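Local coordinates for structural protein ORF131 (Acidianus two-tailed virus, PDB 3FAJ) that is a structural component of the virion, with a compact, mostly helical fold, and probably binds DNA, at residues A[36-41]-A[50-55]; A[72-77]-A[119-124]; A[83-88]-A[103-108]. All coordinates share one frame; numbering follows the deposited sequence.

Interaction 1: residues A[36-41]-A[50-55]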
ATOM      1  N   VAL A  36      -2.041  -2.664   4.614  1.00 23.29           N
ATOM      2  CA  VAL A  36      -2.660  -1.551   5.380  1.00 23.22           C
ATOM      3  C   VAL A  36      -1.737  -1.121   6.542  1.00 23.64           C
ATOM      4  O   VAL A  36      -1.585   0.080   6.828  1.00 24.84           O
ATOM      5  CB  VAL A  36      -4.052  -1.935   5.888  1.00 23.37           C
ATOM      6  CG1 VAL A  36      -4.575  -0.916   6.902  1.00 26.22           C
ATOM      7  CG2 VAL A  36      -5.020  -2.066   4.715  1.00 26.14           C
ATOM      8  N   LYS A  37      -1.075  -2.086   7.175  1.00 23.01           N
ATOM      9  CA  LYS A  37      -0.132  -1.746   8.247  0.50 23.11           C
ATOM     10  C   LYS A  37       1.006  -0.882   7.703  1.00 23.23           C
ATOM     11  O   LYS A  37       1.379   0.119   8.330  1.00 24.41           O
ATOM     12  CB  LYS A  37       0.400  -3.001   8.932  0.50 22.79           C
ATOM     13  CG  LYS A  37      -0.624  -3.624   9.852  0.50 21.96           C
ATOM     14  CD  LYS A  37      -0.149  -4.949  10.355  0.50 23.27           C
ATOM     15  CE  LYS A  37      -1.264  -5.615  11.120  0.50 24.79           C
ATOM     16  NZ  LYS A  37      -0.970  -7.048  11.265  0.50 26.47           N
ATOM     17  N   ILE A  38       1.545  -1.254   6.545  1.00 23.50           N
ATOM     18  CA  ILE A  38       2.608  -0.487   5.876  1.00 23.28           C
ATOM     19  C   ILE A  38       2.077   0.913   5.539  1.00 23.11           C
ATOM     20  O   ILE A  38       2.747   1.928   5.793  1.00 23.37           O
ATOM     21  CB  ILE A  38       3.146  -1.203   4.606  1.00 23.93           C
ATOM     22  CG1 ILE A  38       3.916  -2.478   4.979  1.00 23.85           C
ATOM     23  CG2 ILE A  38       4.036  -0.247   3.746  1.00 22.77           C
ATOM     24  CD1 ILE A  38       4.022  -3.514   3.824  1.00 24.31           C
ATOM     25  N   LEU A  39       0.865   0.960   5.000  1.00 23.28           N
ATOM     26  CA  LEU A  39       0.252   2.263   4.638  1.00 24.27           C
ATOM     27  C   LEU A  39       0.072   3.178   5.867  1.00 24.90           C
ATOM     28  O   LEU A  39       0.318   4.396   5.788  1.00 25.32           O
ATOM     29  CB  LEU A  39      -1.065   2.073   3.894  1.00 24.76           C
ATOM     30  CG  LEU A  39      -0.880   1.417   2.515  1.00 25.36           C
ATOM     31  CD1 LEU A  39      -2.264   1.127   1.938  1.00 29.40           C
ATOM     32  CD2 LEU A  39      -0.037   2.307   1.569  1.00 28.39           C
ATOM     33  N   ASP A  40      -0.347   2.610   6.989  1.00 24.96           N
ATOM     34  CA  ASP A  40      -0.463   3.393   8.229  1.00 25.54           C
ATOM     35  C   ASP A  40       0.892   3.968   8.670  1.00 26.00           C
ATOM     36  O   ASP A  40       0.981   5.111   9.141  1.00 25.92           O
ATOM     37  CB  ASP A  40      -1.084   2.541   9.343  1.00 25.81           C
ATOM     38  CG  ASP A  40      -2.575   2.297   9.146  1.00 27.05           C
ATOM     39  OD1 ASP A  40      -3.222   2.995   8.327  1.00 29.01           O
ATOM     40  OD2 ASP A  40      -3.100   1.396   9.837  1.00 28.28           O
ATOM     41  N   MET A  41       1.953   3.168   8.545  1.00 25.70           N
ATOM     42  CA  MET A  41       3.323   3.629   8.886  1.00 26.83           C
ATOM     43  C   MET A  41       3.783   4.725   7.916  1.00 25.93           C
ATOM     44  O   MET A  41       4.437   5.703   8.322  1.00 25.85           O
ATOM     45  CB  MET A  41       4.284   2.451   8.845  1.00 26.56           C
ATOM     46  CG  MET A  41       4.001   1.424   9.921  1.00 27.39           C
ATOM     47  SD  MET A  41       5.250   0.126   9.860  1.00 31.87           S
ATOM     48  CE  MET A  41       5.091  -0.592   8.286  1.00 32.33           C
ATOM     49  N   PRO A  50      12.880   4.731  -0.763  1.00 23.78           N
ATOM     50  CA  PRO A  50      11.893   3.799  -1.325  1.00 24.03           C
ATOM     51  C   PRO A  50      11.390   2.671  -0.418  1.00 24.39           C
ATOM     52  O   PRO A  50      10.678   1.801  -0.908  1.00 24.92           O
ATOM     53  CB  PRO A  50      12.659   3.187  -2.505  1.00 24.06           C
ATOM     54  CG  PRO A  50      14.046   3.106  -1.993  1.00 23.86           C
ATOM     55  CD  PRO A  50      14.254   4.368  -1.162  1.00 23.89           C
ATOM     56  N   GLU A  51      11.739   2.676   0.871  1.00 24.49           N
ATOM     57  CA  GLU A  51      11.271   1.624   1.801  1.00 25.48           C
ATOM     58  C   GLU A  51       9.783   1.314   1.647  1.00 24.35           C
ATOM     59  O   GLU A  51       9.386   0.148   1.565  1.00 23.62           O
ATOM     60  CB  GLU A  51      11.565   2.003   3.264  0.80 25.66           C
ATOM     61  CG  GLU A  51      10.894   1.099   4.317  0.80 28.12           C
ATOM     62  CD  GLU A  51      11.110   1.570   5.759  0.80 28.84           C
ATOM     63  OE1 GLU A  51      11.316   2.784   5.989  0.80 32.46           O
ATOM     64  OE2 GLU A  51      11.069   0.718   6.677  0.80 33.68           O
ATOM     65  N   VAL A  52       8.968   2.361   1.579  1.00 23.37           N
ATOM     66  CA  VAL A  52       7.529   2.158   1.529  1.00 23.84           C
ATOM     67  C   VAL A  52       7.124   1.377   0.291  1.00 24.00           C
ATOM     68  O   VAL A  52       6.342   0.422   0.411  1.00 23.91           O
ATOM     69  CB  VAL A  52       6.717   3.486   1.655  1.00 24.56           C
ATOM     70  CG1 VAL A  52       7.078   4.500   0.565  1.00 25.18           C
ATOM     71  CG2 VAL A  52       5.182   3.187   1.664  1.00 25.33           C
ATOM     72  N   THR A  53       7.652   1.748  -0.883  1.00 22.75           N
ATOM     73  CA  THR A  53       7.216   1.057  -2.106  1.00 23.79           C
ATOM     74  C   THR A  53       7.807  -0.341  -2.256  1.00 23.68           C
ATOM     75  O   THR A  53       7.141  -1.231  -2.792  1.00 25.00           O
ATOM     76  CB  THR A  53       7.466   1.882  -3.361  1.00 23.41           C
ATOM     77  OG1 THR A  53       8.807   2.358  -3.336  1.00 22.40           O
ATOM     78  CG2 THR A  53       6.469   3.062  -3.402  1.00 24.62           C
ATOM     79  N   LEU A  54       9.029  -0.536  -1.766  1.00 23.87           N
ATOM     80  CA  LEU A  54       9.655  -1.866  -1.804  1.00 23.07           C
ATOM     81  C   LEU A  54       8.853  -2.828  -0.918  1.00 23.05           C
ATOM     82  O   LEU A  54       8.596  -3.976  -1.311  1.00 23.55           O
ATOM     83  CB  LEU A  54      11.103  -1.787  -1.325  1.00 22.87           C
ATOM     84  CG  LEU A  54      12.063  -1.019  -2.251  1.00 23.18           C
ATOM     85  CD1 LEU A  54      13.367  -0.713  -1.522  1.00 23.37           C
ATOM     86  CD2 LEU A  54      12.320  -1.810  -3.542  1.00 24.81           C
ATOM     87  N   LYS A  55       8.458  -2.354   0.261  1.00 22.25           N
ATOM     88  CA  LYS A  55       7.660  -3.160   1.185  1.00 22.95           C
ATOM     89  C   LYS A  55       6.262  -3.452   0.623  1.00 22.96           C
ATOM     90  O   LYS A  55       5.792  -4.601   0.735  1.00 23.81           O
ATOM     91  CB  LYS A  55       7.541  -2.489   2.558  1.00 23.27           C
ATOM     92  CG  LYS A  55       8.832  -2.495   3.354  1.00 25.29           C
ATOM     93  CD  LYS A  55       8.606  -1.930   4.738  1.00 31.47           C
ATOM     94  CE  LYS A  55       9.765  -2.313   5.653  1.00 34.09           C
ATOM     95  NZ  LYS A  55       9.579  -1.782   7.044  1.00 39.24           N
TER
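Ile-38 fits against the first turn of the facing helix, and its two branches divide the work: CG2 lies by Val-52 while CD1 reaches on to Lys-55. With CG1 held beside the backbone N (chi1 -68°), CD1 is carried to Lys-55, while CG2, anti to the N, is left for Val-52. CG2 meets the CG2 methyl of Val-52 at 4.2 Å and also brushes that residue's carbonyl oxygen. The longer arm comes in closer, with Ile-38 CD1 3.7 Å from Lys-55 O and 3.9 Å from Lys-55 CB. Ile-38 meets both side chains at a slant. The CA atoms of Ile-38 and Val-52, 7.1 Å apart, mark the level at which the backbones come nearest. Here helix 31-43 and the start of helix 51-66, successive in the chain and joined by a turn that includes the short strand 48-49, lie against each other in the small, mostly helical fold, beside the two-stranded antiparallel pairing of 48-49 with 99-100. Leu-47 from the turn and Leu-56 and Glu-59 further along helix 51-66 also touch Ile-38, and Ile-101 touches Val-52. Beyond CB the Lys-55 chain is extended, and its NZ forms a salt bridge with Glu-51 OE2 at 2.9 Å, reaching the anti side of the carboxylate from 23° out of its plane. The other oxygen of Glu-51 takes the backbone N of Gly-48, which ties the acid to the preceding turn. Pro-50, entered through a cis peptide bond, occupies the N-cap position, and its carbonyl oxygen accepts from both Leu-54 N and Thr-53 OG1, the hydroxyl lying 3.1 Å away and 24° out of the carbonyl plane.

Interaction 2: residues A[72-77]-A[119-124]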
ATOM      1  N   LYS A  72      -3.599  -7.625  -5.133  1.00 23.67           N
ATOM      2  CA  LYS A  72      -2.406  -7.304  -5.929  1.00 24.08           C
ATOM      3  C   LYS A  72      -2.635  -5.987  -6.655  1.00 24.20           C
ATOM      4  O   LYS A  72      -1.782  -5.083  -6.608  1.00 23.79           O
ATOM      5  CB  LYS A  72      -2.122  -8.433  -6.918  1.00 23.50           C
ATOM      6  CG  LYS A  72      -1.025  -8.145  -7.951  1.00 26.05           C
ATOM      7  CD  LYS A  72      -1.053  -9.189  -9.066  1.00 24.93           C
ATOM      8  CE  LYS A  72      -2.191  -8.938 -10.100  1.00 27.68           C
ATOM      9  NZ  LYS A  72      -2.154  -9.984 -11.182  1.00 30.93           N
ATOM     10  N   GLU A  73      -3.780  -5.872  -7.331  1.00 23.06           N
ATOM     11  CA  GLU A  73      -4.037  -4.678  -8.152  1.00 23.52           C
ATOM     12  C   GLU A  73      -4.201  -3.416  -7.308  1.00 23.70           C
ATOM     13  O   GLU A  73      -3.702  -2.343  -7.694  1.00 23.80           O
ATOM     14  CB  GLU A  73      -5.242  -4.913  -9.051  1.00 23.14           C
ATOM     15  CG  GLU A  73      -4.941  -5.996 -10.126  1.00 21.75           C
ATOM     16  CD  GLU A  73      -6.158  -6.414 -10.930  1.00 21.95           C
ATOM     17  OE1 GLU A  73      -7.302  -6.193 -10.473  1.00 24.64           O
ATOM     18  OE2 GLU A  73      -5.958  -6.979 -12.029  1.00 21.29           O
ATOM     19  N   ALA A  74      -4.852  -3.535  -6.146  1.00 23.58           N
ATOM     20  CA  ALA A  74      -5.008  -2.362  -5.283  1.00 23.97           C
ATOM     21  C   ALA A  74      -3.659  -1.852  -4.784  1.00 24.78           C
ATOM     22  O   ALA A  74      -3.405  -0.632  -4.805  1.00 24.25           O
ATOM     23  CB  ALA A  74      -5.995  -2.638  -4.105  1.00 23.80           C
ATOM     24  N   ILE A  75      -2.793  -2.782  -4.366  1.00 24.37           N
ATOM     25  CA  ILE A  75      -1.440  -2.405  -3.898  1.00 24.10           C
ATOM     26  C   ILE A  75      -0.667  -1.778  -5.064  1.00 24.40           C
ATOM     27  O   ILE A  75      -0.023  -0.746  -4.895  1.00 24.37           O
ATOM     28  CB  ILE A  75      -0.683  -3.588  -3.269  1.00 24.85           C
ATOM     29  CG1 ILE A  75      -1.446  -4.136  -2.044  1.00 25.00           C
ATOM     30  CG2 ILE A  75       0.756  -3.134  -2.917  1.00 23.04           C
ATOM     31  CD1 ILE A  75      -0.960  -5.538  -1.618  1.00 24.21           C
ATOM     32  N   HIS A  76      -0.779  -2.370  -6.259  1.00 23.68           N
ATOM     33  CA  HIS A  76      -0.089  -1.835  -7.426  1.00 24.70           C
ATOM     34  C   HIS A  76      -0.497  -0.373  -7.674  1.00 24.08           C
ATOM     35  O   HIS A  76       0.360   0.479  -7.960  1.00 25.31           O
ATOM     36  CB  HIS A  76      -0.374  -2.711  -8.649  1.00 24.51           C
ATOM     37  CG  HIS A  76       0.481  -2.395  -9.828  1.00 26.29           C
ATOM     38  ND1 HIS A  76       0.105  -1.497 -10.808  1.00 27.20           N
ATOM     39  CD2 HIS A  76       1.695  -2.872 -10.198  1.00 27.85           C
ATOM     40  CE1 HIS A  76       1.052  -1.431 -11.729  1.00 27.50           C
ATOM     41  NE2 HIS A  76       2.026  -2.260 -11.387  1.00 29.33           N
ATOM     42  N   ALA A  77      -1.795  -0.084  -7.561  1.00 24.50           N
ATOM     43  CA  ALA A  77      -2.303   1.284  -7.801  1.00 24.75           C
ATOM     44  C   ALA A  77      -1.694   2.258  -6.797  1.00 24.65           C
ATOM     45  O   ALA A  77      -1.282   3.364  -7.180  1.00 24.54           O
ATOM     46  CB  ALA A  77      -3.857   1.328  -7.755  1.00 24.14           C
ATOM     47  N   LYS A 119      -7.034   1.934  -0.152  1.00 24.41           N
ATOM     48  CA  LYS A 119      -6.698   1.587   1.227  1.00 24.55           C
ATOM     49  C   LYS A 119      -7.913   0.985   1.946  1.00 24.60           C
ATOM     50  O   LYS A 119      -7.795  -0.029   2.629  1.00 25.27           O
ATOM     51  CB  LYS A 119      -6.131   2.814   1.968  1.00 24.80           C
ATOM     52  CG  LYS A 119      -5.712   2.492   3.406  1.00 27.77           C
ATOM     53  CD  LYS A 119      -5.047   3.707   4.032  1.00 29.92           C
ATOM     54  CE  LYS A 119      -4.500   3.346   5.409  1.00 32.41           C
ATOM     55  NZ  LYS A 119      -5.528   3.334   6.471  1.00 36.56           N
ATOM     56  N   ALA A 120      -9.089   1.586   1.756  1.00 24.62           N
ATOM     57  CA  ALA A 120     -10.322   1.052   2.358  1.00 24.67           C
ATOM     58  C   ALA A 120     -10.618  -0.358   1.842  1.00 24.36           C
ATOM     59  O   ALA A 120     -11.109  -1.208   2.585  1.00 25.62           O
ATOM     60  CB  ALA A 120     -11.477   1.950   2.047  1.00 24.64           C
ATOM     61  N   PHE A 121     -10.367  -0.574   0.561  1.00 24.23           N
ATOM     62  CA  PHE A 121     -10.598  -1.884  -0.054  1.00 23.77           C
ATOM     63  C   PHE A 121      -9.695  -2.921   0.597  1.00 23.54           C
ATOM     64  O   PHE A 121     -10.135  -4.017   0.945  1.00 23.45           O
ATOM     65  CB  PHE A 121     -10.352  -1.813  -1.565  1.00 24.82           C
ATOM     66  CG  PHE A 121     -10.482  -3.136  -2.261  1.00 24.41           C
ATOM     67  CD1 PHE A 121     -11.740  -3.708  -2.451  1.00 24.46           C
ATOM     68  CD2 PHE A 121      -9.358  -3.800  -2.739  1.00 26.67           C
ATOM     69  CE1 PHE A 121     -11.870  -4.937  -3.111  1.00 24.68           C
ATOM     70  CE2 PHE A 121      -9.475  -5.041  -3.388  1.00 27.11           C
ATOM     71  CZ  PHE A 121     -10.744  -5.588  -3.585  1.00 25.32           C
ATOM     72  N   LEU A 122      -8.437  -2.571   0.783  1.00 22.49           N
ATOM     73  CA  LEU A 122      -7.488  -3.496   1.384  1.00 23.29           C
ATOM     74  C   LEU A 122      -7.822  -3.759   2.845  1.00 23.34           C
ATOM     75  O   LEU A 122      -7.644  -4.876   3.335  1.00 24.67           O
ATOM     76  CB  LEU A 122      -6.072  -2.955   1.258  1.00 22.85           C
ATOM     77  CG  LEU A 122      -5.541  -2.955  -0.201  1.00 23.23           C
ATOM     78  CD1 LEU A 122      -4.320  -2.101  -0.225  1.00 25.21           C
ATOM     79  CD2 LEU A 122      -5.202  -4.358  -0.736  1.00 25.00           C
ATOM     80  N   ALA A 123      -8.336  -2.735   3.520  1.00 23.49           N
ATOM     81  CA  ALA A 123      -8.689  -2.831   4.926  1.00 23.29           C
ATOM     82  C   ALA A 123     -10.007  -3.587   5.150  1.00 23.52           C
ATOM     83  O   ALA A 123     -10.275  -4.070   6.255  1.00 24.19           O
ATOM     84  CB  ALA A 123      -8.748  -1.416   5.529  1.00 23.46           C
ATOM     85  N   SER A 124     -10.836  -3.686   4.107  1.00 23.15           N
ATOM     86  CA  SER A 124     -12.208  -4.182   4.249  1.00 23.38           C
ATOM     87  C   SER A 124     -12.234  -5.649   4.671  1.00 22.98           C
ATOM     88  O   SER A 124     -11.376  -6.411   4.235  1.00 23.31           O
ATOM     89  CB  SER A 124     -13.000  -4.021   2.941  1.00 24.64           C
ATOM     90  OG  SER A 124     -12.569  -4.958   1.970  1.00 23.54           O
TER
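Ala-74 is the bump of this contact: its CB enters the hollow between Phe-121 and Leu-122 on the facing helix. One wall of the hollow is the phenyl ring, where Phe-121 CD2 lies 3.8 Å from Ala-74 CB, and the methyl meets the ring obliquely. The other wall is the forked end of Leu-122, whose CD2 is 3.9 Å from Ala-74 CB, with the branch point CG at a similar distance. The two walls stand in different chi1 positions: Phe-121 has its CG anti to the backbone N (chi1 176°), while Leu-122 turns its CG beside the N. A second bump stands one residue on. Ile-75 CG1 lies at the fork of Leu-122, 4.0 Å from both its CD1 and its CD2, with the two side chains at about a right angle. Leu-122 is thus wedged against both Ala-74 and Ile-75, and it also rests on Val-36 of helix 31-43 and on Thr-71 and Ile-78. The helix segments run roughly antiparallel, at 147° with axes 9.7 Å apart, and join helix 69-86 to the last turns of helix 113-123 in the mostly helical fold. Just past the contact, Ser-124 OG donates to Phe-121 O at 2.8 Å, and the backbone N of Ser-124 reaches the same oxygen from the same face of the carbonyl. Ser-124 is also the N-cap of helix 125-132, so one residue serves the join between two helices. Across the 72-77 and 119-124 interface itself the atoms that meet are all carbon, so the cohesion comes from dispersion and from removal of apolar surface from water, and within this interface fit of shape, not directional bonding, does the work.

Interaction 3: residues A[83-88]-A[103-108]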
ATOM      1  N   SER A  83       4.991   6.446  -5.926  1.00 23.97           N
ATOM      2  CA  SER A  83       6.142   6.627  -6.820  0.50 24.51           C
ATOM      3  C   SER A  83       6.045   7.925  -7.610  1.00 24.65           C
ATOM      4  O   SER A  83       7.020   8.669  -7.721  1.00 24.29           O
ATOM      5  CB  SER A  83       6.250   5.448  -7.795  0.50 24.76           C
ATOM      6  OG  SER A  83       6.367   4.228  -7.087  0.50 25.78           O
ATOM      7  N   ASP A  84       4.859   8.181  -8.162  1.00 24.94           N
ATOM      8  CA  ASP A  84       4.619   9.363  -8.973  1.00 26.12           C
ATOM      9  C   ASP A  84       4.753  10.640  -8.150  1.00 25.87           C
ATOM     10  O   ASP A  84       5.327  11.622  -8.640  1.00 25.93           O
ATOM     11  CB  ASP A  84       3.235   9.305  -9.623  1.00 26.70           C
ATOM     12  CG  ASP A  84       3.142   8.275 -10.750  1.00 29.69           C
ATOM     13  OD1 ASP A  84       4.184   7.723 -11.200  1.00 31.28           O
ATOM     14  OD2 ASP A  84       1.994   8.018 -11.191  1.00 31.37           O
ATOM     15  N   ALA A  85       4.232  10.617  -6.922  1.00 25.60           N
ATOM     16  CA  ALA A  85       4.262  11.779  -6.042  1.00 25.66           C
ATOM     17  C   ALA A  85       5.697  12.063  -5.588  1.00 26.00           C
ATOM     18  O   ALA A  85       6.033  13.202  -5.293  1.00 25.72           O
ATOM     19  CB  ALA A  85       3.328  11.586  -4.835  1.00 25.32           C
ATOM     20  N   MET A  86       6.541  11.026  -5.566  1.00 26.16           N
ATOM     21  CA  MET A  86       7.935  11.185  -5.145  1.00 27.57           C
ATOM     22  C   MET A  86       8.867  11.685  -6.244  1.00 29.17           C
ATOM     23  O   MET A  86      10.010  12.068  -5.955  1.00 29.32           O
ATOM     24  CB  MET A  86       8.493   9.890  -4.544  1.00 26.47           C
ATOM     25  CG  MET A  86       8.007   9.607  -3.130  1.00 26.45           C
ATOM     26  SD  MET A  86       8.432  10.888  -1.912  1.00 26.03           S
ATOM     27  CE  MET A  86      10.217  10.836  -1.903  1.00 23.74           C
ATOM     28  N   LYS A  87       8.385  11.678  -7.492  1.00 30.82           N
ATOM     29  CA  LYS A  87       9.217  12.049  -8.651  1.00 33.05           C
ATOM     30  C   LYS A  87       9.914  13.409  -8.511  1.00 33.83           C
ATOM     31  O   LYS A  87      11.131  13.485  -8.717  1.00 34.05           O
ATOM     32  CB  LYS A  87       8.431  11.962  -9.970  1.00 33.33           C
ATOM     33  CG  LYS A  87       8.024  10.555 -10.356  1.00 35.51           C
ATOM     34  CD  LYS A  87       7.796  10.442 -11.856  1.00 38.99           C
ATOM     35  CE  LYS A  87       6.783   9.347 -12.215  1.00 41.55           C
ATOM     36  NZ  LYS A  87       7.011   8.012 -11.555  1.00 44.60           N
ATOM     37  N   PRO A  88       9.169  14.483  -8.152  1.00 34.41           N
ATOM     38  CA  PRO A  88       9.834  15.784  -7.953  1.00 34.86           C
ATOM     39  C   PRO A  88      10.932  15.787  -6.873  1.00 35.54           C
ATOM     40  O   PRO A  88      11.749  16.712  -6.824  1.00 35.58           O
ATOM     41  CB  PRO A  88       8.686  16.706  -7.517  1.00 34.68           C
ATOM     42  CG  PRO A  88       7.462  16.065  -8.025  1.00 34.91           C
ATOM     43  CD  PRO A  88       7.713  14.587  -7.935  1.00 34.14           C
ATOM     44  N   GLY A 103       6.292  15.841   3.990  1.00 21.87           N
ATOM     45  CA  GLY A 103       4.908  16.053   4.456  1.00 21.68           C
ATOM     46  C   GLY A 103       3.928  16.365   3.332  1.00 21.78           C
ATOM     47  O   GLY A 103       2.785  15.882   3.336  1.00 21.66           O
ATOM     48  N   GLU A 104       4.384  17.166   2.362  1.00 21.66           N
ATOM     49  CA  GLU A 104       3.587  17.502   1.182  0.50 22.59           C
ATOM     50  C   GLU A 104       3.139  16.257   0.404  1.00 22.09           C
ATOM     51  O   GLU A 104       2.001  16.199  -0.092  1.00 22.31           O
ATOM     52  CB  GLU A 104       4.366  18.473   0.274  0.50 22.30           C
ATOM     53  CG  GLU A 104       4.561  19.862   0.883  0.50 24.02           C
ATOM     54  CD  GLU A 104       5.697  20.684   0.251  0.50 24.76           C
ATOM     55  OE1 GLU A 104       6.590  20.119  -0.420  0.50 28.69           O
ATOM     56  OE2 GLU A 104       5.702  21.914   0.450  0.50 26.99           O
ATOM     57  N   VAL A 105       4.029  15.268   0.293  1.00 21.54           N
ATOM     58  CA  VAL A 105       3.706  14.015  -0.392  1.00 21.79           C
ATOM     59  C   VAL A 105       2.687  13.178   0.396  1.00 22.08           C
ATOM     60  O   VAL A 105       1.727  12.631  -0.166  1.00 22.72           O
ATOM     61  CB  VAL A 105       4.963  13.172  -0.661  1.00 21.69           C
ATOM     62  CG1 VAL A 105       4.574  11.747  -1.107  1.00 23.07           C
ATOM     63  CG2 VAL A 105       5.788  13.834  -1.723  1.00 21.92           C
ATOM     64  N   ILE A 106       2.883  13.081   1.704  1.00 22.09           N
ATOM     65  CA  ILE A 106       1.891  12.384   2.532  1.00 22.17           C
ATOM     66  C   ILE A 106       0.508  13.020   2.380  1.00 22.81           C
ATOM     67  O   ILE A 106      -0.483  12.315   2.206  1.00 22.69           O
ATOM     68  CB  ILE A 106       2.336  12.307   4.010  1.00 22.56           C
ATOM     69  CG1 ILE A 106       3.655  11.535   4.122  1.00 21.30           C
ATOM     70  CG2 ILE A 106       1.224  11.695   4.902  1.00 22.47           C
ATOM     71  CD1 ILE A 106       4.246  11.517   5.523  1.00 23.56           C
ATOM     72  N   ALA A 107       0.461  14.353   2.429  1.00 21.63           N
ATOM     73  CA  ALA A 107      -0.785  15.098   2.280  1.00 22.95           C
ATOM     74  C   ALA A 107      -1.426  14.845   0.908  1.00 23.87           C
ATOM     75  O   ALA A 107      -2.632  14.596   0.819  1.00 24.94           O
ATOM     76  CB  ALA A 107      -0.533  16.595   2.491  1.00 23.01           C
ATOM     77  N   GLN A 108      -0.624  14.923  -0.151  1.00 24.05           N
ATOM     78  CA  GLN A 108      -1.144  14.750  -1.518  1.00 24.38           C
ATOM     79  C   GLN A 108      -1.727  13.349  -1.685  1.00 24.63           C
ATOM     80  O   GLN A 108      -2.879  13.183  -2.123  1.00 24.64           O
ATOM     81  CB  GLN A 108      -0.022  14.981  -2.522  0.80 24.44           C
ATOM     82  CG  GLN A 108      -0.398  14.733  -3.972  0.80 27.67           C
ATOM     83  CD  GLN A 108       0.784  14.893  -4.903  0.80 31.98           C
ATOM     84  OE1 GLN A 108       1.752  15.591  -4.584  0.80 35.54           O
ATOM     85  NE2 GLN A 108       0.716  14.247  -6.060  0.80 32.83           N
TER
HETATM   86  O   HOH W   1       4.543  15.458  -5.639  1.00 33.76           O
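This is a buried, mainly apolar helix-to-helix contact with a water bridge at its edge, set at one end of the fold where the last part of helix 69-86 meets the first turns of helix 103-111. Ala-85 and Val-105 form its centre, their CA atoms only 6.1 Å apart. The small alanine is consistent with so close an approach: its CB faces Val-105 CG1 at 3.9 Å. The other methyl of the valine is turned to the main chain, with Val-105 CG2 3.6 Å from Ala-85 O. Both methyls also meet sulfur: Met-86 SD sits 4.0 Å from each of Val-105 CG1 and CG2. The methionine chain is bent at chi2 (-60°) and again at chi3, which folds the thioether back against the valine so that the two side chains meet at about a right angle. Beyond it Pro-102 covers part of Met-86, and Tyr-89 touches Val-105. Gln-108, more exposed, comes across from the next turn of its helix. With CG anti to the backbone N (chi1 176°) and the chain extended, its amide reaches Ala-85, placing Gln-108 NE2 3.9 Å from Ala-85 CB. The amide oxygen, Gln-108 OE1, accepts from a water at 3.0 Å, and that same water donates to Ala-85 O at 2.7 Å. A carbonyl near the end of helix 69-86 is thereby linked through solvent to the opposing side chain. On the outer side, Lys-87 NZ forms a salt bridge with Asp-84 OD1, using the oxygen's anti lone pair. After a connection, partly unmodelled, that includes the short strand 99-100, helix 103-111 thus folds back onto helix 69-86: two consecutive helices packed together at one end of the mostly helical fold of this RIP/P131 family member.

In the fold
Interactions 1 and 3 each join consecutive helices, while interaction 2 joins helices 69-86 and 113-123, with helix 103-111 between them in the chain. Interactions 1 and 2, with centres about 12 Å apart, touch directly: Asp-40 OD1 forms a salt bridge with Lys-119 NZ at 3.0 Å, and Val-36 CG2 packs on Leu-122 CB at 3.7 Å, so helix 31-43 borders both. Interaction 1 meets interaction 3 more lightly, where Thr-53 CG2 lies 3.9 Å from Ser-83 OG. Interactions 2 and 3 share helix 69-86 but use different parts of it, their centres about 19 Å apart and their nearest atoms about 7 Å. Along the chain, interaction 3 is nested within the loop that interaction 2 closes.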